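Long-range contact in cysteine desulfurase (Fervidobacterium islandicum, PDB 6A6E), which probably removes sulfur from cysteine as a pyridoxal-phosphate enzyme, supplying the SUF system for iron-sulfur cluster assembly: residues Ile237-Val245 with Gly292-Leu303. Residues are numbered along the deposited sequence; the frame is centred on the assembly and turned at random.
Sequences ILGPTGIGV and GAVGLGYTIDYL
P240 rests directly on the backbone of helix 290-306, its ring carbon CG 3.3 Å from G292 O, and the example illustrates how glycines let a loop settle against a helix. At G295 the missing CB leaves the helix surface flat where the proline ring lies against it, with P240 CG and CD close to the backbone of the following L296. G292 is similarly bare beneath I243, whose CG1 runs anti to its backbone N (chi1 -170°) and carries CD1 along the helix to A293 CB at 4.0 Å.

Apolar side chains make up the rest of the interface, which no hydrogen bond crosses. The two branches of L296 divide between two parts of 237-245: its CD1 meets I237 CG2, with the two side chains at about a right angle, while CD2 lies 3.9 Å from V245 CG2. Two helical turns further on, L303 CD1 packs against I237 CG1 at 3.6 Å and its CD2 touches L238 CD1, which also lies 4.0 Å from Y302 CE2. The hydroxyl of that tyrosine bonds to D21.

One side-chain hydrogen bond within the helix bears on the contact. T299 OG1 donates to G295 O at 2.9 Å, from above the carbonyl plane, and that oxygen also accepts from T299 N. With chi1 at -55°, OG1 lies beside the backbone N and in reach of G295 O, while CG2, anti to that N, faces L238 CB at 3.7 Å. A glycine in place of T299 would probably leave L238 CB without this methyl neighbour and open a gap beneath the loop.

The contact thus seats the loop after the PLP-pocket residues H235 and K236, leading into antiparallel strand 244-248, against helix 290-306, which packs beside the seven-stranded mixed sheet of the PLP-binding domain that is characteristic of fold-type I enzymes such as the class-V aminotransferases.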
loop_
_atom_site.group_PDB
_atom_site.type_symbol
_atom_site.label_atom_id
_atom_site.label_comp_id
_atom_site.label_asym_id
_atom_site.label_seq_id
_atom_site.Cartn_x
_atom_site.Cartn_y
_atom_site.Cartn_z
ATOM N N ILE A 237 5.850 0.566 14.145
ATOM C CA ILE A 237 6.885 -0.224 14.752
ATOM C C ILE A 237 8.245 0.060 14.132
ATOM O O ILE A 237 8.971 -0.885 13.763
ATOM C CB ILE A 237 6.456 -1.717 14.725
ATOM C CG1 ILE A 237 7.399 -2.588 15.572
ATOM C CG2 ILE A 237 6.302 -2.273 13.331
ATOM C CD1 ILE A 237 6.945 -4.038 15.762
ATOM N N LEU A 238 8.563 1.336 13.916
ATOM C CA LEU A 238 9.797 1.768 13.246
ATOM C C LEU A 238 9.873 1.454 11.766
ATOM O O LEU A 238 10.864 1.762 11.108
ATOM C CB LEU A 238 11.066 1.188 13.920
ATOM C CG LEU A 238 11.159 1.272 15.430
ATOM C CD1 LEU A 238 12.391 0.519 15.879
ATOM C CD2 LEU A 238 11.284 2.722 15.859
ATOM N N GLY A 239 8.791 0.938 11.191
ATOM C CA GLY A 239 8.846 0.431 9.836
ATOM C C GLY A 239 8.475 1.391 8.751
ATOM O O GLY A 239 8.067 2.534 9.010
ATOM N N PRO A 240 8.622 0.939 7.518
ATOM C CA PRO A 240 8.213 1.700 6.346
ATOM C C PRO A 240 6.747 2.066 6.383
ATOM O O PRO A 240 5.961 1.429 7.067
ATOM C CB PRO A 240 8.509 0.756 5.167
ATOM C CG PRO A 240 9.251 -0.449 5.694
ATOM C CD PRO A 240 8.981 -0.475 7.184
ATOM N N THR A 241 6.380 3.096 5.630
ATOM C CA THR A 241 4.984 3.338 5.383
ATOM C C THR A 241 4.504 2.417 4.281
ATOM O O THR A 241 5.287 1.812 3.560
ATOM C CB THR A 241 4.674 4.829 5.022
ATOM O OG1 THR A 241 5.541 5.289 3.983
ATOM C CG2 THR A 241 4.924 5.757 6.230
ATOM N N GLY A 242 3.187 2.316 4.162
ATOM C CA GLY A 242 2.546 1.590 3.066
ATOM C C GLY A 242 2.478 0.086 3.227
ATOM O O GLY A 242 2.062 -0.558 2.262
ATOM N N ILE A 243 2.897 -0.444 4.392
ATOM C CA ILE A 243 3.001 -1.873 4.664
ATOM C C ILE A 243 2.288 -2.215 5.950
ATOM O O ILE A 243 2.414 -1.542 6.956
ATOM C CB ILE A 243 4.428 -2.382 4.615
ATOM C CG1 ILE A 243 4.462 -3.922 4.665
ATOM C CG2 ILE A 243 5.312 -1.778 5.685
ATOM C CD1 ILE A 243 4.023 -4.611 3.406
ATOM N N GLY A 244 1.400 -3.187 5.864
ATOM C CA GLY A 244 0.783 -3.776 7.063
ATOM C C GLY A 244 0.806 -5.297 6.967
ATOM O O GLY A 244 1.258 -5.890 5.946
ATOM N N VAL A 245 0.253 -5.912 8.000
ATOM C CA VAL A 245 0.170 -7.339 8.168
ATOM C C VAL A 245 -1.198 -7.751 8.564
ATOM O O VAL A 245 -1.865 -7.116 9.424
ATOM C CB VAL A 245 1.159 -7.839 9.261
ATOM C CG1 VAL A 245 0.945 -9.332 9.550
ATOM C CG2 VAL A 245 2.556 -7.606 8.773
ATOM N N GLY A 292 8.695 -2.490 1.162
ATOM C CA GLY A 292 8.117 -2.211 2.501
ATOM C C GLY A 292 8.096 -3.473 3.359
ATOM O O GLY A 292 8.429 -3.444 4.555
ATOM N N ALA A 293 7.725 -4.575 2.726
ATOM C CA ALA A 293 7.764 -5.882 3.381
ATOM C C ALA A 293 9.225 -6.258 3.823
ATOM O O ALA A 293 9.467 -6.602 4.953
ATOM C CB ALA A 293 7.214 -6.914 2.467
ATOM N N VAL A 294 10.167 -6.157 2.907
ATOM C CA VAL A 294 11.572 -6.432 3.180
ATOM C C VAL A 294 12.070 -5.507 4.298
ATOM O O VAL A 294 12.741 -5.946 5.217
ATOM C CB VAL A 294 12.441 -6.269 1.908
ATOM C CG1 VAL A 294 13.942 -6.356 2.211
ATOM C CG2 VAL A 294 12.125 -7.351 0.929
ATOM N N GLY A 295 11.734 -4.227 4.206
ATOM C CA GLY A 295 12.035 -3.248 5.260
ATOM C C GLY A 295 11.437 -3.579 6.594
ATOM O O GLY A 295 12.098 -3.445 7.636
ATOM N N LEU A 296 10.197 -4.003 6.612
ATOM C CA LEU A 296 9.574 -4.442 7.833
ATOM C C LEU A 296 10.344 -5.611 8.482
ATOM O O LEU A 296 10.514 -5.678 9.701
ATOM C CB LEU A 296 8.109 -4.798 7.641
ATOM C CG LEU A 296 7.328 -5.281 8.867
ATOM C CD1 LEU A 296 7.307 -4.190 9.921
ATOM C CD2 LEU A 296 5.929 -5.644 8.516
ATOM N N GLY A 297 10.705 -6.563 7.651
ATOM C CA GLY A 297 11.565 -7.675 8.054
ATOM C C GLY A 297 12.866 -7.197 8.707
ATOM O O GLY A 297 13.253 -7.699 9.747
ATOM N N TYR A 298 13.500 -6.195 8.106
ATOM C CA TYR A 298 14.710 -5.629 8.674
ATOM C C TYR A 298 14.481 -4.853 9.974
ATOM O O TYR A 298 15.350 -4.866 10.838
ATOM C CB TYR A 298 15.419 -4.756 7.661
ATOM C CG TYR A 298 16.023 -5.527 6.500
ATOM C CD1 TYR A 298 16.657 -6.746 6.685
ATOM C CD2 TYR A 298 16.031 -4.984 5.227
ATOM C CE1 TYR A 298 17.230 -7.414 5.622
ATOM C CE2 TYR A 298 16.597 -5.664 4.159
ATOM C CZ TYR A 298 17.170 -6.864 4.366
ATOM O OH TYR A 298 17.740 -7.478 3.281
ATOM N N THR A 299 13.315 -4.208 10.106
ATOM C CA THR A 299 12.884 -3.604 11.360
ATOM C C THR A 299 12.734 -4.612 12.477
ATOM O O THR A 299 13.229 -4.421 13.610
ATOM C CB THR A 299 11.561 -2.846 11.121
ATOM O OG1 THR A 299 11.776 -1.904 10.051
ATOM C CG2 THR A 299 11.081 -2.162 12.302
ATOM N N ILE A 300 12.081 -5.707 12.175
ATOM C CA ILE A 300 11.973 -6.791 13.120
ATOM C C ILE A 300 13.380 -7.347 13.454
ATOM O O ILE A 300 13.621 -7.629 14.634
ATOM C CB ILE A 300 11.018 -7.875 12.611
ATOM C CG1 ILE A 300 9.573 -7.354 12.621
ATOM C CG2 ILE A 300 11.015 -9.106 13.502
ATOM C CD1 ILE A 300 8.659 -8.285 11.869
ATOM N N ASP A 301 14.292 -7.526 12.468
ATOM C CA ASP A 301 15.636 -7.944 12.830
ATOM C C ASP A 301 16.292 -6.959 13.819
ATOM O O ASP A 301 16.983 -7.382 14.746
ATOM C CB ASP A 301 16.600 -8.081 11.636
ATOM C CG ASP A 301 16.189 -9.175 10.628
ATOM O OD1 ASP A 301 15.450 -10.128 11.002
ATOM O OD2 ASP A 301 16.634 -9.061 9.473
ATOM N N TYR A 302 16.128 -5.670 13.591
ATOM C CA TYR A 302 16.669 -4.647 14.487
ATOM C C TYR A 302 16.111 -4.759 15.916
ATOM O O TYR A 302 16.863 -4.778 16.929
ATOM C CB TYR A 302 16.405 -3.282 13.909
ATOM C CG TYR A 302 16.813 -2.128 14.778
ATOM C CD1 TYR A 302 18.128 -1.705 14.832
ATOM C CD2 TYR A 302 15.877 -1.448 15.540
ATOM C CE1 TYR A 302 18.500 -0.617 15.631
ATOM C CE2 TYR A 302 16.237 -0.406 16.378
ATOM C CZ TYR A 302 17.548 0.019 16.415
ATOM O OH TYR A 302 17.894 1.089 17.237
ATOM N N LEU A 303 14.809 -4.885 16.035
ATOM C CA LEU A 303 14.218 -5.007 17.328
ATOM C C LEU A 303 14.719 -6.273 18.043
ATOM O O LEU A 303 14.904 -6.257 19.247
ATOM C CB LEU A 303 12.704 -5.012 17.240
ATOM C CG LEU A 303 12.057 -3.683 16.787
ATOM C CD1 LEU A 303 10.588 -3.919 16.497
ATOM C CD2 LEU A 303 12.199 -2.683 17.892
#